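Local coordinates for protein anastral spindle 2, SAS 4 (Drosophila melanogaster, PDB 4BY2) that holds a proline-rich motif of Ana2 (dSTIL) on the TCP domain of Sas-4 (dCPAP) in an engineered fusion, and probably acts as a tubulin-binding adaptor in centriole assembly, at residues L129-E133 and H144-D148; A17-S21 and F137-E143; F155-K161 and E173-A177; D11-R15 and M97-D103. All blocks are in the same frame, centred on the assembly; numbering follows the deposited sequence.

In the fold
All four contacts reach one long antiparallel sheet, the TCP domain of Sas-4. Contacts 1 and 3 lie within Sas-4 and at the surface. Each pairs strand ends through backbone hydrogen bonds. Contacts 2 and 4 set the Ana2 part of the engineered fusion against the sheet and are partly buried. In both, a proline lies on an aromatic ring of a turn; contact 2 adds a direct hydrogen bond, contact 4 a water bridge. Contacts 1 and 2 share strand 142-145. Contacts 2 and 3 touch, where Asn139 and Gln141 meet Pro156 and Phe155. Contacts 3 and 4 lie on opposite sides of the chain's centre, their own centres about 33 Å apart.

Contact 1. Residues L129-E133 and H144-D148; sequences LDGLE and HRRKD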
loop_
_atom_site.group_PDB
_atom_site.type_symbol
_atom_site.label_atom_id
_atom_site.label_comp_id
_atom_site.label_asym_id
_atom_site.label_seq_id
_atom_site.Cartn_x
_atom_site.Cartn_y
_atom_site.Cartn_z
ATOM N N LEU A 129 5.925 -5.157 9.199
ATOM C CA LEU A 129 5.958 -5.362 10.650
ATOM C C LEU A 129 5.837 -4.050 11.450
ATOM O O LEU A 129 5.164 -4.032 12.482
ATOM C CB LEU A 129 7.251 -6.102 11.024
ATOM C CG LEU A 129 7.211 -6.931 12.303
ATOM C CD1 LEU A 129 7.787 -8.317 12.068
ATOM C CD2 LEU A 129 7.949 -6.226 13.438
ATOM N N ASP A 130 6.467 -2.959 10.960
ATOM C CA ASP A 130 6.479 -1.636 11.603
ATOM C C ASP A 130 5.148 -0.862 11.511
ATOM O O ASP A 130 4.995 0.166 12.177
ATOM C CB ASP A 130 7.648 -0.781 11.064
ATOM C CG ASP A 130 7.579 -0.367 9.600
ATOM O OD1 ASP A 130 6.762 -0.949 8.849
ATOM O OD2 ASP A 130 8.359 0.522 9.201
ATOM N N GLY A 131 4.220 -1.358 10.693
ATOM C CA GLY A 131 2.906 -0.754 10.503
ATOM C C GLY A 131 2.672 -0.130 9.141
ATOM O O GLY A 131 1.545 0.277 8.843
ATOM N N LEU A 132 3.726 -0.044 8.306
ATOM C CA LEU A 132 3.647 0.536 6.966
ATOM C C LEU A 132 2.843 -0.336 5.998
ATOM O O LEU A 132 3.047 -1.547 5.929
ATOM C CB LEU A 132 5.053 0.855 6.404
ATOM C CG LEU A 132 5.146 1.394 4.955
ATOM C CD1 LEU A 132 4.674 2.841 4.846
ATOM C CD2 LEU A 132 6.543 1.284 4.428
ATOM N N GLU A 133 1.920 0.301 5.265
ATOM C CA GLU A 133 1.081 -0.326 4.249
ATOM C C GLU A 133 1.300 0.391 2.922
ATOM O O GLU A 133 1.155 1.613 2.844
ATOM C CB GLU A 133 -0.398 -0.311 4.662
ATOM C CG GLU A 133 -0.788 -1.500 5.522
ATOM C CD GLU A 133 -2.023 -1.311 6.382
ATOM O OE1 GLU A 133 -3.070 -0.879 5.846
ATOM O OE2 GLU A 133 -1.949 -1.622 7.593
ATOM N N HIS A 144 1.444 5.146 0.535
ATOM C CA HIS A 144 2.146 4.730 1.751
ATOM C C HIS A 144 1.387 5.199 2.979
ATOM O O HIS A 144 1.134 6.399 3.115
ATOM C CB HIS A 144 3.584 5.290 1.777
ATOM C CG HIS A 144 4.417 4.914 0.592
ATOM N ND1 HIS A 144 5.475 4.040 0.709
ATOM C CD2 HIS A 144 4.329 5.325 -0.695
ATOM C CE1 HIS A 144 5.990 3.934 -0.505
ATOM N NE2 HIS A 144 5.334 4.692 -1.382
ATOM N N ARG A 145 1.017 4.261 3.869
ATOM C CA ARG A 145 0.284 4.573 5.098
ATOM C C ARG A 145 0.982 3.994 6.329
ATOM O O ARG A 145 1.139 2.777 6.436
ATOM C CB ARG A 145 -1.182 4.120 5.003
ATOM C CG ARG A 145 -2.042 5.036 4.142
ATOM C CD ARG A 145 -3.401 4.433 3.853
ATOM N NE ARG A 145 -4.296 5.402 3.218
ATOM C CZ ARG A 145 -4.470 5.522 1.905
ATOM N NH1 ARG A 145 -3.818 4.727 1.066
ATOM N NH2 ARG A 145 -5.300 6.435 1.421
ATOM N N ARG A 146 1.423 4.877 7.242
ATOM C CA ARG A 146 2.132 4.516 8.473
ATOM C C ARG A 146 1.200 4.455 9.693
ATOM O O ARG A 146 0.046 4.888 9.608
ATOM C CB ARG A 146 3.311 5.476 8.716
ATOM C CG ARG A 146 4.473 5.261 7.753
ATOM C CD ARG A 146 5.337 6.496 7.609
ATOM N NE ARG A 146 5.480 6.894 6.207
ATOM C CZ ARG A 146 6.521 6.585 5.439
ATOM N NH1 ARG A 146 7.530 5.875 5.929
ATOM N NH2 ARG A 146 6.565 6.990 4.176
ATOM N N LYS A 147 1.707 3.901 10.819
ATOM C CA LYS A 147 0.992 3.735 12.092
ATOM C C LYS A 147 0.514 5.055 12.711
ATOM O O LYS A 147 -0.592 5.100 13.257
ATOM C CB LYS A 147 1.854 2.957 13.102
ATOM C CG LYS A 147 1.481 1.487 13.225
ATOM C CD LYS A 147 2.348 0.773 14.254
ATOM C CE LYS A 147 2.059 -0.708 14.311
ATOM N NZ LYS A 147 2.994 -1.419 15.222
ATOM N N ASP A 148 1.346 6.114 12.632
ATOM C CA ASP A 148 1.058 7.453 13.170
ATOM C C ASP A 148 -0.172 8.119 12.544
ATOM O O ASP A 148 -0.919 8.805 13.246
ATOM C CB ASP A 148 2.292 8.376 13.076
ATOM C CG ASP A 148 3.022 8.401 11.738
ATOM O OD1 ASP A 148 2.371 8.162 10.697
ATOM O OD2 ASP A 148 4.236 8.687 11.731
#
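Leu132 is the main apolar side chain between these two Sas-4 segments. Its chi1 is t and its chi2 p. This places CD1 3.8 Å from Arg146 CG and 4.1 Å from His144 CB. The same methyl lies at the edge of the His144 ring and over one face of the Arg146 guanidinium. Lys147 extends along the 129-131 backbone, toward Leu129 O. Its chi1 is near -100°, but chi2 to chi4 are all t, so the chain is stretched. Lys147 CG sits 3.8 Å from Gly131 CA, and Lys147 CD is 3.4 Å from Asp130 O. A CB on Gly131 would clash with Lys147 CG, and the positive phi of Gly131 also suits a residue without one. Asp130 adopts chi1 p, and its OD1 accepts from Leu132 N at 3.2 Å, forming an Asx turn. Here strand 133-136 begins beside the end of strand 142-145, two neighbours in the single antiparallel sheet of the TCP domain. Glu133 and Arg145 form an antiparallel hydrogen-bonded pair. Glu133 N donates to Arg145 O, and Arg145 N to Glu133 O, both at 2.8 Å. Their side chains share one face of the sheet, each with chi1 m and chi2 t. The Arg145 end leads away from the 129-133 segment to a salt bridge with Glu143, while Glu133 touches His125 and Ser127 of strand 123-128.

Contact 2. Residues A17-S21 and F137-E143; sequences APRPS and FPNGQTE
A proline-rich stretch of Ana2 crosses the Sas-4 TCP sheet in this engineered fusion. Pro18, Arg19, Pro20 and Ser21 are extended, with phi from -68° to -114° and psi from 135° to 167°. On the Sas-4 side, Phe137 to Gly140 make a type I beta turn before strand 142-145. Phe137 N donates to Gln141 O at 2.9 Å, and Gly140 N to Phe137 O at 3.1 Å. Asn139 (chi1 p) adds an Asx turn, its OD1 3.2 Å from Gln141 N. The nearest CA atoms, of Pro20 and Phe137, are 7.3 Å apart. Phe137 (chi1 m, chi2 -82°) points toward the peptide. Pro20 CB lies 3.8 Å from the centroid of the Phe137 ring and 6° off its normal, a CH-pi contact over the face. Pro18 O is at the ring edge, 4.0 Å from Phe137 CE1. Glu143 OE2 (chi1 m, chi2 t) accepts a hydrogen bond from Ser21 N at 2.8 Å. Gln141 (chi1 and chi2 t) brings NE2 to 2.8 Å from Glu143 OE2, a weak bond. Glu143 OE1 also pairs with Arg145. An extended proline-rich ligand with a proline on an aromatic face is typical of proline-rich motif recognition.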
loop_
_atom_site.group_PDB
_atom_site.type_symbol
_atom_site.label_atom_id
_atom_site.label_comp_id
_atom_site.label_asym_id
_atom_site.label_seq_id
_atom_site.Cartn_x
_atom_site.Cartn_y
_atom_site.Cartn_z
ATOM N N ALA A 17 -11.464 -4.805 -2.676
ATOM C CA ALA A 17 -10.510 -4.059 -3.506
ATOM C C ALA A 17 -10.544 -2.546 -3.282
ATOM O O ALA A 17 -11.616 -1.945 -3.370
ATOM C CB ALA A 17 -10.712 -4.381 -4.979
ATOM N N PRO A 18 -9.383 -1.916 -2.981
ATOM C CA PRO A 18 -9.378 -0.465 -2.748
ATOM C C PRO A 18 -9.443 0.375 -4.023
ATOM O O PRO A 18 -9.240 -0.123 -5.134
ATOM C CB PRO A 18 -8.069 -0.243 -1.990
ATOM C CG PRO A 18 -7.177 -1.303 -2.497
ATOM C CD PRO A 18 -8.031 -2.489 -2.814
ATOM N N ARG A 19 -9.709 1.667 -3.834
ATOM C CA ARG A 19 -9.822 2.682 -4.874
ATOM C C ARG A 19 -8.658 3.676 -4.691
ATOM O O ARG A 19 -8.370 4.040 -3.546
ATOM C CB ARG A 19 -11.173 3.405 -4.697
ATOM C CG ARG A 19 -11.665 4.181 -5.907
ATOM C CD ARG A 19 -12.227 5.539 -5.516
ATOM N NE ARG A 19 -13.469 5.440 -4.747
ATOM C CZ ARG A 19 -14.683 5.659 -5.243
ATOM N NH1 ARG A 19 -14.836 6.000 -6.516
ATOM N NH2 ARG A 19 -15.753 5.546 -4.467
ATOM N N PRO A 20 -7.963 4.125 -5.769
ATOM C CA PRO A 20 -6.871 5.100 -5.577
ATOM C C PRO A 20 -7.376 6.467 -5.123
ATOM O O PRO A 20 -8.515 6.836 -5.427
ATOM C CB PRO A 20 -6.217 5.175 -6.956
ATOM C CG PRO A 20 -7.295 4.816 -7.897
ATOM C CD PRO A 20 -8.142 3.800 -7.199
ATOM N N SER A 21 -6.535 7.206 -4.379
ATOM C CA SER A 21 -6.860 8.542 -3.872
ATOM C C SER A 21 -6.906 9.550 -5.018
ATOM O O SER A 21 -6.029 9.534 -5.889
ATOM C CB SER A 21 -5.859 8.980 -2.807
ATOM O OG SER A 21 -6.279 10.177 -2.174
ATOM N N PHE A 137 -0.916 0.613 -7.604
ATOM C CA PHE A 137 -1.935 0.645 -8.655
ATOM C C PHE A 137 -1.334 0.431 -10.059
ATOM O O PHE A 137 -0.151 0.727 -10.243
ATOM C CB PHE A 137 -2.769 1.936 -8.553
ATOM C CG PHE A 137 -3.606 1.994 -7.294
ATOM C CD1 PHE A 137 -4.829 1.335 -7.221
ATOM C CD2 PHE A 137 -3.157 2.680 -6.172
ATOM C CE1 PHE A 137 -5.592 1.369 -6.047
ATOM C CE2 PHE A 137 -3.922 2.716 -5.000
ATOM C CZ PHE A 137 -5.130 2.054 -4.945
ATOM N N PRO A 138 -2.104 -0.095 -11.054
ATOM C CA PRO A 138 -1.518 -0.368 -12.389
ATOM C C PRO A 138 -0.899 0.812 -13.146
ATOM O O PRO A 138 -0.061 0.580 -14.018
ATOM C CB PRO A 138 -2.688 -0.957 -13.182
ATOM C CG PRO A 138 -3.638 -1.447 -12.169
ATOM C CD PRO A 138 -3.511 -0.542 -10.994
ATOM N N ASN A 139 -1.303 2.056 -12.833
ATOM C CA ASN A 139 -0.801 3.278 -13.474
ATOM C C ASN A 139 0.516 3.796 -12.886
ATOM O O ASN A 139 1.041 4.808 -13.353
ATOM C CB ASN A 139 -1.875 4.376 -13.451
ATOM C CG ASN A 139 -2.308 4.842 -12.075
ATOM O OD1 ASN A 139 -2.057 4.203 -11.045
ATOM N ND2 ASN A 139 -2.997 5.970 -12.035
ATOM N N GLY A 140 1.028 3.106 -11.874
ATOM C CA GLY A 140 2.258 3.477 -11.189
ATOM C C GLY A 140 2.031 4.228 -9.890
ATOM O O GLY A 140 3.004 4.561 -9.206
ATOM N N GLN A 141 0.752 4.504 -9.533
ATOM C CA GLN A 141 0.419 5.210 -8.297
ATOM C C GLN A 141 0.652 4.325 -7.070
ATOM O O GLN A 141 0.120 3.217 -6.990
ATOM C CB GLN A 141 -1.005 5.789 -8.321
ATOM C CG GLN A 141 -1.251 6.825 -7.224
ATOM C CD GLN A 141 -2.650 7.379 -7.231
ATOM O OE1 GLN A 141 -3.118 7.956 -8.219
ATOM N NE2 GLN A 141 -3.328 7.272 -6.100
ATOM N N THR A 142 1.462 4.826 -6.128
ATOM C CA THR A 142 1.826 4.123 -4.903
ATOM C C THR A 142 1.393 4.925 -3.667
ATOM O O THR A 142 1.715 6.105 -3.559
ATOM C CB THR A 142 3.317 3.747 -4.940
ATOM O OG1 THR A 142 3.598 3.064 -6.166
ATOM C CG2 THR A 142 3.725 2.858 -3.787
ATOM N N GLU A 143 0.656 4.283 -2.747
ATOM C CA GLU A 143 0.145 4.923 -1.530
ATOM C C GLU A 143 0.785 4.308 -0.287
ATOM O O GLU A 143 0.699 3.097 -0.089
ATOM C CB GLU A 143 -1.391 4.846 -1.458
ATOM C CG GLU A 143 -2.094 5.174 -2.769
ATOM C CD GLU A 143 -3.589 5.432 -2.726
ATOM O OE1 GLU A 143 -4.270 4.939 -1.798
ATOM O OE2 GLU A 143 -4.084 6.110 -3.654
#

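Contact 3. Residues F155-K161 and E173-A177; sequences FPNNSIK and EWRYA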
loop_
_atom_site.group_PDB
_atom_site.type_symbol
_atom_site.label_atom_id
_atom_site.label_comp_id
_atom_site.label_asym_id
_atom_site.label_seq_id
_atom_site.Cartn_x
_atom_site.Cartn_y
_atom_site.Cartn_z
ATOM N N PHE A 155 2.005 9.957 -7.121
ATOM C CA PHE A 155 1.255 10.028 -8.379
ATOM C C PHE A 155 2.086 9.602 -9.610
ATOM O O PHE A 155 3.318 9.689 -9.551
ATOM C CB PHE A 155 0.654 11.437 -8.556
ATOM C CG PHE A 155 -0.450 11.753 -7.573
ATOM C CD1 PHE A 155 -1.761 11.364 -7.824
ATOM C CD2 PHE A 155 -0.178 12.429 -6.389
ATOM C CE1 PHE A 155 -2.780 11.642 -6.907
ATOM C CE2 PHE A 155 -1.197 12.710 -5.475
ATOM C CZ PHE A 155 -2.491 12.316 -5.740
ATOM N N PRO A 156 1.453 9.149 -10.731
ATOM C CA PRO A 156 2.241 8.731 -11.913
ATOM C C PRO A 156 3.092 9.824 -12.573
ATOM O O PRO A 156 4.034 9.497 -13.297
ATOM C CB PRO A 156 1.180 8.183 -12.876
ATOM C CG PRO A 156 -0.010 7.894 -12.025
ATOM C CD PRO A 156 0.009 8.949 -10.971
ATOM N N ASN A 157 2.776 11.112 -12.315
ATOM C CA ASN A 157 3.513 12.266 -12.843
ATOM C C ASN A 157 4.688 12.684 -11.926
ATOM O O ASN A 157 5.170 13.818 -12.005
ATOM C CB ASN A 157 2.556 13.442 -13.135
ATOM C CG ASN A 157 1.718 13.931 -11.970
ATOM O OD1 ASN A 157 1.942 13.596 -10.801
ATOM N ND2 ASN A 157 0.729 14.759 -12.270
ATOM N N ASN A 158 5.141 11.746 -11.061
ATOM C CA ASN A 158 6.242 11.862 -10.093
ATOM C C ASN A 158 5.997 12.902 -8.971
ATOM O O ASN A 158 6.923 13.203 -8.213
ATOM C CB ASN A 158 7.590 12.097 -10.791
ATOM C CG ASN A 158 8.016 10.934 -11.649
ATOM O OD1 ASN A 158 8.486 9.903 -11.155
ATOM N ND2 ASN A 158 7.843 11.068 -12.956
ATOM N N SER A 159 4.746 13.392 -8.826
ATOM C CA SER A 159 4.367 14.336 -7.769
ATOM C C SER A 159 3.984 13.562 -6.508
ATOM O O SER A 159 3.294 12.543 -6.602
ATOM C CB SER A 159 3.202 15.217 -8.214
ATOM O OG SER A 159 3.547 15.993 -9.349
ATOM N N ILE A 160 4.441 14.032 -5.339
ATOM C CA ILE A 160 4.175 13.380 -4.054
ATOM C C ILE A 160 3.295 14.259 -3.158
ATOM O O ILE A 160 3.623 15.424 -2.936
ATOM C CB ILE A 160 5.492 12.921 -3.346
ATOM C CG1 ILE A 160 6.370 12.048 -4.277
ATOM C CG2 ILE A 160 5.198 12.184 -2.032
ATOM C CD1 ILE A 160 7.875 12.146 -4.030
ATOM N N LYS A 161 2.189 13.693 -2.643
ATOM C CA LYS A 161 1.264 14.371 -1.737
ATOM C C LYS A 161 1.445 13.788 -0.328
ATOM O O LYS A 161 1.254 12.587 -0.130
ATOM C CB LYS A 161 -0.188 14.214 -2.228
ATOM C CG LYS A 161 -1.227 15.029 -1.460
ATOM C CD LYS A 161 -2.639 14.654 -1.893
ATOM C CE LYS A 161 -3.696 15.387 -1.108
ATOM N NZ LYS A 161 -5.064 14.983 -1.524
ATOM N N GLU A 173 1.055 18.806 1.994
ATOM C CA GLU A 173 2.369 19.134 1.441
ATOM C C GLU A 173 2.566 18.456 0.099
ATOM O O GLU A 173 2.146 17.314 -0.085
ATOM C CB GLU A 173 3.498 18.774 2.406
ATOM C CG GLU A 173 3.812 19.881 3.394
ATOM C CD GLU A 173 4.957 19.573 4.338
ATOM O OE1 GLU A 173 4.835 18.616 5.136
ATOM O OE2 GLU A 173 5.975 20.301 4.288
ATOM N N TRP A 174 3.197 19.170 -0.843
ATOM C CA TRP A 174 3.434 18.687 -2.196
ATOM C C TRP A 174 4.892 18.785 -2.609
ATOM O O TRP A 174 5.537 19.799 -2.357
ATOM C CB TRP A 174 2.556 19.460 -3.185
ATOM C CG TRP A 174 1.125 19.018 -3.208
ATOM C CD1 TRP A 174 0.106 19.486 -2.431
ATOM C CD2 TRP A 174 0.546 18.043 -4.086
ATOM N NE1 TRP A 174 -1.072 18.860 -2.768
ATOM C CE2 TRP A 174 -0.831 17.972 -3.784
ATOM C CE3 TRP A 174 1.061 17.221 -5.104
ATOM C CZ2 TRP A 174 -1.701 17.113 -4.465
ATOM C CZ3 TRP A 174 0.199 16.370 -5.775
ATOM C CH2 TRP A 174 -1.164 16.318 -5.453
ATOM N N ARG A 175 5.403 17.730 -3.264
ATOM C CA ARG A 175 6.768 17.664 -3.780
ATOM C C ARG A 175 6.704 17.243 -5.246
ATOM O O ARG A 175 6.357 16.100 -5.547
ATOM C CB ARG A 175 7.646 16.713 -2.945
ATOM C CG ARG A 175 7.994 17.256 -1.564
ATOM C CD ARG A 175 9.191 16.549 -0.952
ATOM N NE ARG A 175 9.486 17.043 0.394
ATOM C CZ ARG A 175 10.294 18.065 0.666
ATOM N NH1 ARG A 175 10.901 18.720 -0.317
ATOM N NH2 ARG A 175 10.498 18.442 1.920
ATOM N N TYR A 176 6.986 18.190 -6.156
ATOM C CA TYR A 176 6.925 17.988 -7.605
ATOM C C TYR A 176 8.226 17.436 -8.198
ATOM O O TYR A 176 9.265 17.457 -7.530
ATOM C CB TYR A 176 6.478 19.282 -8.313
ATOM C CG TYR A 176 5.112 19.766 -7.872
ATOM C CD1 TYR A 176 4.972 20.636 -6.794
ATOM C CD2 TYR A 176 3.957 19.352 -8.529
ATOM C CE1 TYR A 176 3.716 21.069 -6.371
ATOM C CE2 TYR A 176 2.696 19.784 -8.120
ATOM C CZ TYR A 176 2.581 20.644 -7.040
ATOM O OH TYR A 176 1.342 21.075 -6.631
ATOM N N ALA A 177 8.153 16.928 -9.450
ATOM C CA ALA A 177 9.266 16.331 -10.199
ATOM C C ALA A 177 10.469 17.268 -10.388
ATOM O O ALA A 177 11.612 16.806 -10.329
ATOM C CB ALA A 177 8.776 15.825 -11.547
#
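Phe155 opens a type I beta turn that runs to Asn158. Its chi1 is m, and its CE2 lies 3.6 Å from Trp174 CH2. The planes of the Phe155 ring and the six-membered ring of Trp174 differ by only 15°, but the rings are slid apart and barely overlap. Phe155 N also donates to Ser159 O at 2.9 Å, closing the loop over the turn. Asn157 OD1 receives weak bonds from Ser159 N and Ser159 OG. Asn158, with positive phi, sets its CB 4.0 Å from Ala177 CB. Ser159 CA makes a CA-H...O contact with Arg175 O at 3.5 Å, and Ser159 OG approaches Tyr176 CD2 at 3.5 Å. The segments lie at one end of the beta hairpin of strands 160-163 and 170-175, within the long antiparallel sheet of the Sas-4 TCP domain. Ile160 and Arg175 form an antiparallel hydrogen-bonded pair. Ile160 N donates to Arg175 O at 2.8 Å, and Arg175 N to Ile160 O at 2.9 Å. The next pair, Lys161 and Trp174, is non-hydrogen-bonded and puts its side chains on the other face. There Lys161 CB sits 3.9 Å from the centroid of the Trp174 six-membered ring, 9° off the normal, as a CH-pi contact. The extended Lys161 chain then leads away, and its NZ makes a weak bond to Val24 O of the Ana2 part.

Contact 4. Residues D11-R15 and M97-D103; sequences DMLPR and MLYFNKD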
loop_
_atom_site.group_PDB
_atom_site.type_symbol
_atom_site.label_atom_id
_atom_site.label_comp_id
_atom_site.label_asym_id
_atom_site.label_seq_id
_atom_site.Cartn_x
_atom_site.Cartn_y
_atom_site.Cartn_z
ATOM N N ASP A 11 -10.401 -14.165 7.535
ATOM C CA ASP A 11 -9.593 -15.109 6.766
ATOM C C ASP A 11 -10.457 -16.050 5.908
ATOM O O ASP A 11 -11.671 -16.139 6.122
ATOM C CB ASP A 11 -8.644 -15.898 7.693
ATOM C CG ASP A 11 -7.384 -16.448 7.031
ATOM O OD1 ASP A 11 -7.109 -16.079 5.862
ATOM O OD2 ASP A 11 -6.667 -17.235 7.687
ATOM N N MET A 12 -9.823 -16.723 4.912
ATOM C CA MET A 12 -10.425 -17.644 3.932
ATOM C C MET A 12 -11.392 -16.932 2.959
ATOM O O MET A 12 -11.770 -17.514 1.940
ATOM C CB MET A 12 -11.069 -18.882 4.596
ATOM C CG MET A 12 -10.069 -19.996 4.904
ATOM S SD MET A 12 -8.929 -19.631 6.273
ATOM C CE MET A 12 -7.883 -21.065 6.219
ATOM N N LEU A 13 -11.740 -15.660 3.250
ATOM C CA LEU A 13 -12.587 -14.801 2.424
ATOM C C LEU A 13 -11.754 -13.668 1.806
ATOM O O LEU A 13 -10.910 -13.089 2.502
ATOM C CB LEU A 13 -13.752 -14.223 3.238
ATOM C CG LEU A 13 -15.030 -15.057 3.258
ATOM C CD1 LEU A 13 -15.905 -14.677 4.434
ATOM C CD2 LEU A 13 -15.808 -14.922 1.946
ATOM N N PRO A 14 -11.962 -13.331 0.509
ATOM C CA PRO A 14 -11.159 -12.262 -0.107
ATOM C C PRO A 14 -11.464 -10.865 0.424
ATOM O O PRO A 14 -12.587 -10.590 0.850
ATOM C CB PRO A 14 -11.478 -12.381 -1.604
ATOM C CG PRO A 14 -12.202 -13.685 -1.766
ATOM C CD PRO A 14 -12.901 -13.911 -0.469
ATOM N N ARG A 15 -10.444 -9.991 0.403
ATOM C CA ARG A 15 -10.530 -8.596 0.845
ATOM C C ARG A 15 -11.280 -7.758 -0.193
ATOM O O ARG A 15 -11.319 -8.124 -1.372
ATOM C CB ARG A 15 -9.120 -8.006 1.025
ATOM C CG ARG A 15 -8.323 -8.548 2.199
ATOM C CD ARG A 15 -6.918 -7.979 2.157
ATOM N NE ARG A 15 -6.104 -8.385 3.303
ATOM C CZ ARG A 15 -4.845 -8.004 3.500
ATOM N NH1 ARG A 15 -4.240 -7.207 2.626
ATOM N NH2 ARG A 15 -4.181 -8.417 4.570
ATOM N N MET A 97 -2.056 -18.039 -0.177
ATOM C CA MET A 97 -3.460 -18.409 -0.330
ATOM C C MET A 97 -3.935 -17.988 -1.716
ATOM O O MET A 97 -3.994 -16.794 -2.010
ATOM C CB MET A 97 -4.318 -17.771 0.781
ATOM C CG MET A 97 -5.798 -18.151 0.724
ATOM S SD MET A 97 -6.206 -19.775 1.420
ATOM C CE MET A 97 -6.296 -19.372 3.149
ATOM N N LEU A 98 -4.242 -18.975 -2.569
ATOM C CA LEU A 98 -4.744 -18.761 -3.927
ATOM C C LEU A 98 -6.274 -18.847 -3.872
ATOM O O LEU A 98 -6.837 -19.946 -3.893
ATOM C CB LEU A 98 -4.158 -19.797 -4.910
ATOM C CG LEU A 98 -2.672 -19.661 -5.245
ATOM C CD1 LEU A 98 -1.835 -20.681 -4.478
ATOM C CD2 LEU A 98 -2.437 -19.828 -6.735
ATOM N N TYR A 99 -6.938 -17.685 -3.738
ATOM C CA TYR A 99 -8.397 -17.580 -3.635
ATOM C C TYR A 99 -9.118 -17.958 -4.933
ATOM O O TYR A 99 -8.511 -17.946 -6.007
ATOM C CB TYR A 99 -8.820 -16.168 -3.186
ATOM C CG TYR A 99 -8.366 -15.776 -1.797
ATOM C CD1 TYR A 99 -9.141 -16.073 -0.681
ATOM C CD2 TYR A 99 -7.196 -15.047 -1.605
ATOM C CE1 TYR A 99 -8.740 -15.691 0.601
ATOM C CE2 TYR A 99 -6.786 -14.658 -0.330
ATOM C CZ TYR A 99 -7.561 -14.983 0.770
ATOM O OH TYR A 99 -7.155 -14.609 2.029
ATOM N N PHE A 100 -10.424 -18.282 -4.820
ATOM C CA PHE A 100 -11.316 -18.648 -5.928
ATOM C C PHE A 100 -11.446 -17.540 -6.985
ATOM O O PHE A 100 -11.547 -17.843 -8.176
ATOM C CB PHE A 100 -12.702 -19.073 -5.402
ATOM C CG PHE A 100 -13.370 -18.111 -4.443
ATOM C CD1 PHE A 100 -14.212 -17.108 -4.910
ATOM C CD2 PHE A 100 -13.197 -18.240 -3.069
ATOM C CE1 PHE A 100 -14.834 -16.223 -4.022
ATOM C CE2 PHE A 100 -13.819 -17.358 -2.181
ATOM C CZ PHE A 100 -14.639 -16.357 -2.664
ATOM N N ASN A 101 -11.412 -16.259 -6.545
ATOM C CA ASN A 101 -11.519 -15.072 -7.402
ATOM C C ASN A 101 -10.167 -14.616 -8.010
ATOM O O ASN A 101 -10.058 -13.475 -8.469
ATOM C CB ASN A 101 -12.217 -13.926 -6.642
ATOM C CG ASN A 101 -11.472 -13.383 -5.438
ATOM O OD1 ASN A 101 -10.573 -14.011 -4.875
ATOM N ND2 ASN A 101 -11.858 -12.199 -4.996
ATOM N N LYS A 102 -9.151 -15.522 -8.020
ATOM C CA LYS A 102 -7.784 -15.352 -8.546
ATOM C C LYS A 102 -6.890 -14.432 -7.663
ATOM O O LYS A 102 -5.747 -14.145 -8.036
ATOM C CB LYS A 102 -7.788 -14.908 -10.029
ATOM C CG LYS A 102 -6.638 -15.463 -10.865
ATOM C CD LYS A 102 -6.322 -14.558 -12.059
ATOM C CE LYS A 102 -5.116 -15.015 -12.850
ATOM N NZ LYS A 102 -5.446 -16.116 -13.797
ATOM N N ASP A 103 -7.390 -14.017 -6.477
ATOM C CA ASP A 103 -6.648 -13.188 -5.516
ATOM C C ASP A 103 -5.568 -14.015 -4.829
ATOM O O ASP A 103 -5.782 -15.200 -4.563
ATOM C CB ASP A 103 -7.587 -12.592 -4.447
ATOM C CG ASP A 103 -8.322 -11.316 -4.821
ATOM O OD1 ASP A 103 -8.272 -10.920 -6.011
ATOM O OD2 ASP A 103 -8.960 -10.722 -3.929
HETATM O O HOH W 1 -10.714 -8.247 -4.021
#
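Met97 lies near the end of strand 94-98 of the Sas-4 TCP sheet and points toward the Ana2 part of this engineered fusion. Its CE lies 3.8 Å from Met12 CE and 4.3 Å from Asp11 OD1. Tyr99 starts a type I beta turn that runs to Lys102, and Tyr99 N is bonded to Asp103 O at 2.9 Å. The CA-to-CB bond of Tyr99 points toward the peptide. Pro14 CA stands over one face of the Tyr99 ring, and Met12 C is near the edge, 3.8 Å from Tyr99 CE1. Pro14 CG is 4.0 Å from Tyr99 CD1. Phe100 has chi1 p, which brings the end of its ring back to the peptide, with Phe100 CZ 3.7 Å from Pro14 CD. Asn101 follows, its ND2 3.4 Å from Pro14 CB. ND2 of Asn101 also bonds weakly to Asp103 OD2. Pro14 therefore sits among Tyr99, Phe100 and Asn101. Asp103 follows the turn, its OD2 3.8 Å from Pro14 CB. A water donates to Arg15 O at 2.7 Å and to Asp103 OD2 at 3.0 Å. Asp103 OD2 is also hydrogen-bonded to Tyr116 OH, which accepts from Arg15 N, while Met12 O is bonded to Asn84. Between these two segments the chemistry is mostly apolar and the polar link is a water bridge; direct hydrogen bonds of the peptide go to Asn84 and Tyr116.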